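Local structure of putative alpha-N-acetylgalactosaminidase (Bacillus halodurans C-125, 3CC1) at residues Leu72-Tyr77 / Val123-Pro128; Tyr77-Pro82 / Asn167-Leu172. The protein probably hydrolyses terminal alpha-linked N-acetylgalactosamine from glycoconjugates, as a putative alpha-N-acetylgalactosaminidase with an alpha-galactosidase-like TIM barrel and a C-terminal beta sandwich. All blocks are in the same frame, centred on the assembly; numbering follows the deposited sequence.

Contact 1 of 2, residues Leu72-Tyr77 / Val123-Pro128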
loop_
_atom_site.group_PDB
_atom_site.type_symbol
_atom_site.label_atom_id
_atom_site.label_comp_id
_atom_site.label_asym_id
_atom_site.label_seq_id
_atom_site.Cartn_x
_atom_site.Cartn_y
_atom_site.Cartn_z
ATOM N N LEU A 72 43.044 -2.824 -10.816
ATOM C CA LEU A 72 42.474 -4.160 -10.527
ATOM C C LEU A 72 43.463 -5.240 -10.975
ATOM O O LEU A 72 44.153 -5.106 -12.012
ATOM C CB LEU A 72 41.113 -4.393 -11.191
ATOM C CG LEU A 72 39.984 -3.412 -10.916
ATOM C CD1 LEU A 72 38.657 -3.954 -11.561
ATOM C CD2 LEU A 72 39.819 -3.123 -9.466
ATOM N N CYS A 73 43.541 -6.306 -10.185
ATOM C CA CYS A 73 44.397 -7.435 -10.520
ATOM C C CYS A 73 43.723 -8.186 -11.637
ATOM O O CYS A 73 42.585 -8.577 -11.514
ATOM C CB CYS A 73 44.573 -8.365 -9.334
ATOM S SG CYS A 73 45.399 -7.564 -7.980
HETATM N N MSE A 74 44.424 -8.345 -12.742
HETATM C CA MSE A 74 43.788 -8.839 -13.944
HETATM C C MSE A 74 44.839 -9.503 -14.829
HETATM O O MSE A 74 45.940 -8.993 -14.931
HETATM C CB MSE A 74 43.162 -7.657 -14.710
HETATM C CG MSE A 74 42.081 -8.050 -15.745
HETATM SE SE MSE A 74 41.455 -6.449 -16.683
HETATM C CE MSE A 74 42.945 -6.003 -17.797
ATOM N N ASP A 75 44.473 -10.592 -15.505
ATOM C CA ASP A 75 45.377 -11.233 -16.438
ATOM C C ASP A 75 45.330 -10.571 -17.795
ATOM O O ASP A 75 44.624 -9.591 -18.018
ATOM C CB ASP A 75 45.201 -12.756 -16.481
ATOM C CG ASP A 75 43.977 -13.236 -17.237
ATOM O OD1 ASP A 75 43.372 -12.450 -17.994
ATOM O OD2 ASP A 75 43.652 -14.461 -17.104
ATOM N N GLU A 76 46.187 -11.059 -18.683
ATOM C CA GLU A 76 46.353 -10.449 -19.989
ATOM C C GLU A 76 45.155 -10.615 -20.902
ATOM O O GLU A 76 45.099 -9.992 -21.939
ATOM C CB GLU A 76 47.626 -10.961 -20.695
ATOM C CG GLU A 76 47.877 -12.432 -20.653
ATOM C CD GLU A 76 49.407 -12.757 -20.655
ATOM O OE1 GLU A 76 50.025 -12.733 -21.758
ATOM O OE2 GLU A 76 49.951 -13.046 -19.558
ATOM N N TYR A 77 44.207 -11.453 -20.504
ATOM C CA TYR A 77 43.007 -11.747 -21.319
ATOM C C TYR A 77 41.767 -11.119 -20.694
ATOM O O TYR A 77 40.651 -11.501 -20.985
ATOM C CB TYR A 77 42.822 -13.255 -21.459
ATOM C CG TYR A 77 44.076 -13.908 -21.970
ATOM C CD1 TYR A 77 44.527 -13.666 -23.253
ATOM C CD2 TYR A 77 44.825 -14.746 -21.147
ATOM C CE1 TYR A 77 45.695 -14.232 -23.718
ATOM C CE2 TYR A 77 45.994 -15.335 -21.610
ATOM C CZ TYR A 77 46.417 -15.059 -22.895
ATOM O OH TYR A 77 47.558 -15.686 -23.333
ATOM N N VAL A 123 38.761 -3.091 -21.135
ATOM C CA VAL A 123 38.312 -2.326 -22.306
ATOM C C VAL A 123 39.370 -1.260 -22.596
ATOM O O VAL A 123 39.808 -1.088 -23.725
ATOM C CB VAL A 123 36.880 -1.773 -22.115
ATOM C CG1 VAL A 123 36.537 -0.816 -23.237
ATOM C CG2 VAL A 123 35.850 -2.936 -22.026
ATOM N N TYR A 124 39.829 -0.584 -21.537
ATOM C CA TYR A 124 40.908 0.414 -21.649
ATOM C C TYR A 124 42.134 -0.178 -22.314
ATOM O O TYR A 124 42.689 0.401 -23.228
ATOM C CB TYR A 124 41.310 0.922 -20.263
ATOM C CG TYR A 124 42.606 1.723 -20.199
ATOM C CD1 TYR A 124 42.735 2.954 -20.829
ATOM C CD2 TYR A 124 43.683 1.264 -19.449
ATOM C CE1 TYR A 124 43.920 3.680 -20.734
ATOM C CE2 TYR A 124 44.853 1.968 -19.360
ATOM C CZ TYR A 124 44.967 3.173 -19.991
ATOM O OH TYR A 124 46.161 3.854 -19.873
ATOM N N GLU A 125 42.528 -1.354 -21.852
ATOM C CA GLU A 125 43.783 -1.963 -22.277
ATOM C C GLU A 125 43.573 -2.682 -23.597
ATOM O O GLU A 125 44.511 -3.119 -24.229
ATOM C CB GLU A 125 44.291 -2.963 -21.236
ATOM C CG GLU A 125 44.826 -2.326 -19.926
ATOM C CD GLU A 125 45.385 -3.356 -18.909
ATOM O OE1 GLU A 125 45.698 -4.489 -19.329
ATOM O OE2 GLU A 125 45.492 -3.062 -17.681
ATOM N N ASN A 126 42.325 -2.803 -24.001
ATOM C CA ASN A 126 41.935 -3.577 -25.163
ATOM C C ASN A 126 42.450 -5.009 -25.108
ATOM O O ASN A 126 42.979 -5.543 -26.077
ATOM C CB ASN A 126 42.381 -2.903 -26.457
ATOM C CG ASN A 126 41.597 -3.411 -27.663
ATOM O OD1 ASN A 126 40.443 -3.804 -27.551
ATOM N ND2 ASN A 126 42.234 -3.409 -28.812
ATOM N N SER A 127 42.240 -5.638 -23.961
ATOM C CA SER A 127 42.725 -6.991 -23.715
ATOM C C SER A 127 42.163 -7.981 -24.734
ATOM O O SER A 127 40.970 -7.969 -25.024
ATOM C CB SER A 127 42.329 -7.433 -22.311
ATOM O OG SER A 127 42.787 -6.495 -21.366
ATOM N N PRO A 128 43.031 -8.861 -25.277
ATOM C CA PRO A 128 42.542 -9.973 -26.112
ATOM C C PRO A 128 41.632 -10.941 -25.356
ATOM O O PRO A 128 41.828 -11.234 -24.177
ATOM C CB PRO A 128 43.836 -10.677 -26.561
ATOM C CG PRO A 128 44.825 -10.353 -25.483
ATOM C CD PRO A 128 44.489 -8.920 -25.075
HETATM O O HOH W 1 46.550 -7.083 -17.700
HETATM O O HOH W 2 45.389 -6.685 -21.044
HETATM O O HOH W 3 39.505 -9.468 -22.747
#

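Contact 2 of 2, residues Tyr77-Pro82 / Asn167-Leu172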
loop_
_atom_site.group_PDB
_atom_site.type_symbol
_atom_site.label_atom_id
_atom_site.label_comp_id
_atom_site.label_asym_id
_atom_site.label_seq_id
_atom_site.Cartn_x
_atom_site.Cartn_y
_atom_site.Cartn_z
ATOM N N TYR A 77 44.207 -11.453 -20.504
ATOM C CA TYR A 77 43.007 -11.747 -21.319
ATOM C C TYR A 77 41.767 -11.119 -20.694
ATOM O O TYR A 77 40.651 -11.501 -20.985
ATOM C CB TYR A 77 42.822 -13.255 -21.459
ATOM C CG TYR A 77 44.076 -13.908 -21.970
ATOM C CD1 TYR A 77 44.527 -13.666 -23.253
ATOM C CD2 TYR A 77 44.825 -14.746 -21.147
ATOM C CE1 TYR A 77 45.695 -14.232 -23.718
ATOM C CE2 TYR A 77 45.994 -15.335 -21.610
ATOM C CZ TYR A 77 46.417 -15.059 -22.895
ATOM O OH TYR A 77 47.558 -15.686 -23.333
ATOM N N GLY A 78 41.988 -10.175 -19.791
ATOM C CA GLY A 78 40.894 -9.384 -19.257
ATOM C C GLY A 78 40.115 -10.100 -18.167
ATOM O O GLY A 78 38.984 -9.725 -17.842
ATOM N N ARG A 79 40.749 -11.104 -17.575
ATOM C CA ARG A 79 40.185 -11.851 -16.451
ATOM C C ARG A 79 40.716 -11.427 -15.091
ATOM O O ARG A 79 41.914 -11.507 -14.800
ATOM C CB ARG A 79 40.431 -13.345 -16.654
ATOM C CG ARG A 79 39.989 -13.833 -18.035
ATOM C CD ARG A 79 40.062 -15.341 -18.174
ATOM N NE ARG A 79 41.442 -15.811 -18.094
ATOM C CZ ARG A 79 41.830 -17.057 -18.338
ATOM N NH1 ARG A 79 40.951 -17.986 -18.679
ATOM N NH2 ARG A 79 43.111 -17.367 -18.244
ATOM N N LEU A 80 39.789 -11.044 -14.220
ATOM C CA LEU A 80 40.127 -10.569 -12.904
ATOM C C LEU A 80 40.738 -11.705 -12.037
ATOM O O LEU A 80 40.376 -12.870 -12.158
ATOM C CB LEU A 80 38.915 -9.911 -12.234
ATOM C CG LEU A 80 38.333 -8.647 -12.865
ATOM C CD1 LEU A 80 36.942 -8.349 -12.279
ATOM C CD2 LEU A 80 39.330 -7.508 -12.649
ATOM N N LEU A 81 41.706 -11.306 -11.224
ATOM C CA LEU A 81 42.543 -12.196 -10.400
ATOM C C LEU A 81 42.535 -11.743 -8.945
ATOM O O LEU A 81 42.255 -10.582 -8.652
ATOM C CB LEU A 81 44.000 -12.193 -10.921
ATOM C CG LEU A 81 44.294 -12.495 -12.397
ATOM C CD1 LEU A 81 45.823 -12.345 -12.674
ATOM C CD2 LEU A 81 43.784 -13.863 -12.767
ATOM N N PRO A 82 42.813 -12.675 -8.012
ATOM C CA PRO A 82 42.892 -12.319 -6.589
ATOM C C PRO A 82 43.938 -11.248 -6.206
ATOM O O PRO A 82 45.060 -11.265 -6.645
ATOM C CB PRO A 82 43.176 -13.683 -5.895
ATOM C CG PRO A 82 42.825 -14.711 -6.903
ATOM C CD PRO A 82 43.067 -14.109 -8.245
ATOM N N ASN A 167 33.240 -17.935 -21.528
ATOM C CA ASN A 167 33.812 -19.277 -21.498
ATOM C C ASN A 167 35.140 -19.262 -20.773
ATOM O O ASN A 167 35.409 -20.122 -19.925
ATOM C CB ASN A 167 34.046 -19.812 -22.922
ATOM C CG ASN A 167 32.765 -20.250 -23.597
ATOM O OD1 ASN A 167 31.696 -20.302 -22.962
ATOM N ND2 ASN A 167 32.854 -20.549 -24.888
ATOM N N SER A 168 35.951 -18.259 -21.109
ATOM C CA SER A 168 37.298 -18.093 -20.546
ATOM C C SER A 168 37.264 -17.840 -19.040
ATOM O O SER A 168 38.166 -18.242 -18.336
ATOM C CB SER A 168 38.091 -16.974 -21.260
ATOM O OG SER A 168 37.792 -15.659 -20.776
ATOM N N LEU A 169 36.214 -17.186 -18.535
ATOM C CA LEU A 169 36.154 -16.909 -17.071
ATOM C C LEU A 169 35.886 -18.204 -16.326
ATOM O O LEU A 169 36.523 -18.522 -15.320
ATOM C CB LEU A 169 35.047 -15.892 -16.741
ATOM C CG LEU A 169 35.171 -14.466 -17.278
ATOM C CD1 LEU A 169 34.091 -13.637 -16.598
ATOM C CD2 LEU A 169 36.569 -13.889 -17.009
ATOM N N PHE A 170 34.927 -18.960 -16.824
ATOM C CA PHE A 170 34.528 -20.211 -16.161
ATOM C C PHE A 170 35.583 -21.316 -16.307
ATOM O O PHE A 170 35.751 -22.127 -15.404
ATOM C CB PHE A 170 33.123 -20.629 -16.560
ATOM C CG PHE A 170 32.077 -19.758 -15.900
ATOM C CD1 PHE A 170 31.673 -20.030 -14.602
ATOM C CD2 PHE A 170 31.626 -18.596 -16.512
ATOM C CE1 PHE A 170 30.772 -19.203 -13.951
ATOM C CE2 PHE A 170 30.728 -17.741 -15.869
ATOM C CZ PHE A 170 30.302 -18.045 -14.582
ATOM N N GLU A 171 36.371 -21.266 -17.374
ATOM C CA GLU A 171 37.581 -22.100 -17.449
ATOM C C GLU A 171 38.566 -21.743 -16.356
ATOM O O GLU A 171 39.129 -22.618 -15.697
ATOM C CB GLU A 171 38.259 -21.967 -18.806
ATOM C CG GLU A 171 37.539 -22.696 -19.916
ATOM C CD GLU A 171 38.017 -22.268 -21.326
ATOM O OE1 GLU A 171 39.104 -21.611 -21.432
ATOM O OE2 GLU A 171 37.290 -22.586 -22.321
ATOM N N LEU A 172 38.786 -20.451 -16.151
ATOM C CA LEU A 172 39.667 -19.993 -15.083
ATOM C C LEU A 172 39.176 -20.455 -13.699
ATOM O O LEU A 172 39.944 -20.973 -12.871
ATOM C CB LEU A 172 39.816 -18.468 -15.131
ATOM C CG LEU A 172 40.832 -17.836 -14.191
ATOM C CD1 LEU A 172 42.257 -18.458 -14.368
ATOM C CD2 LEU A 172 40.819 -16.318 -14.448
HETATM O O HOH W 4 39.413 -13.686 -22.101
#

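Contact 1 of 2, residues Leu72-Tyr77 / Val123-Pro128
Two waters grip Glu125 OE1: water 2 donates to it from 2.8 Å, and water 1 donates from farther off, with other acceptors competing for its protons. The carboxylate stands at the end of helix 120-125, which closes in a Schellman motif with Asn126 at positive phi. Facing it is an Asx turn in the long loop between strand 49-52 and helix 97-105. There Tyr77 N donates to Asp75 OD1 at 2.8 Å, arriving well above the carboxylate plane, while Asp75 OD2 is salt-bridged to Arg79. The waters supply the polar bridges between the two parts. Water 1 also donates to Asp75 O, and water 2 is held by Ser127 OG at 2.6 Å and makes a weak bond to Glu76 O.

Selenomethionine Met74 brings the apolar part of the contact. Its chain runs out with CG anti to the backbone N (chi1 -161°) and then bends at chi3 (72°). This brings CE tip to tip with the glutamate, 3.5 Å from Glu125 OE1, and also against Ser127 OG. The same side chain rests on Gln121 and Ala122 of the helix. Both oxygens that CE meets are bonded to water 2, and the methyl group touches them by van der Waals contact.

On the outer side, Pro128 lies along the turn with its CD 3.4 Å from Glu76 O. The Tyr77 ring crosses the proline obliquely, CD1 to Pro128 CG 4.0 Å, and carries Glu76 CG over one face. Water 3 lies within bonding range of the carbonyls Tyr77 O and Ser127 O, with more acceptors about it than it has protons. Pro128 O lies at the edge of the tyrosine ring, in its plane, and receives a CA-H...O contact from Tyr77 CA at 3.1 Å.

Contact 2 of 2, residues Tyr77-Pro82 / Asn167-Leu172
Arg79 lies buried against helix 162-175 and carries most of the contact, its aliphatic chain packed against Leu169 and Leu172 and its guanidinium fixed at the helix backbone. CG leaves anti to the carbonyl carbon, and a bend at chi3 (-65°) brings NH1 to the Ser168 carbonyl. On the way CG touches Leu169 CD2 at 3.6 Å, the two side chains sliding past each other in opposite directions. Leu172, whose CG is anti to its own backbone N, reaches toward the arginine: its CD2 packs on Arg79 CB at 3.7 Å, and its CB lies over one guanidinium face.

At the edge of that group, Arg79 NH1 donates to Ser168 O at 2.8 Å. The donor stands 35° above the carbonyl plane, and the same oxygen also accepts the helical bond from Leu172 N at 3.2 Å. One carbonyl thus serves both the helix and the loop. Arg79 NE is salt-bridged to Asp75, so the guanidinium is held from two directions, and Glu171 OE1, 4.9 Å from Arg79 NH1 without touching it, may add a weak attraction.

The packing loosens away from the arginine. Leu81 brushes the helix only with CD2, 4.2 Å from Leu172 CD2. Beside Ser168 a water spans the gap, donating to Tyr77 O at 2.7 Å and to Ser168 OG, which is also hydrogen-bonded to Tyr165 O within the helix. Helix 162-175 lies in the crossover from strand 109-115 to the parallel strand 180-184, so the loop that follows strand 49-52 is laid across the helix of a beta-alpha-beta unit of the TIM barrel.

Contacts 1 and 2 use successive parts of one loop, with centres 10 Å apart and Tyr77 common to both. Residues 72-77 meet the end of helix 120-125, whereas the loop residues 77-82 meet helix 162-175, so the loop joins two helices that both come later in the chain. It doubles back on itself through a probable hydrogen bond from Leu81 N to Cys73 O, 2.9 Å. Nearby, Met74 CG packs 3.6 Å from Arg79 O. Contact 1 lies at the surface, where Tyr124 also meets Phe69 of the second subunit; contact 2 is buried. The Leu169 side chain is about 13 Å from a bound di(hydroxyethyl)ether.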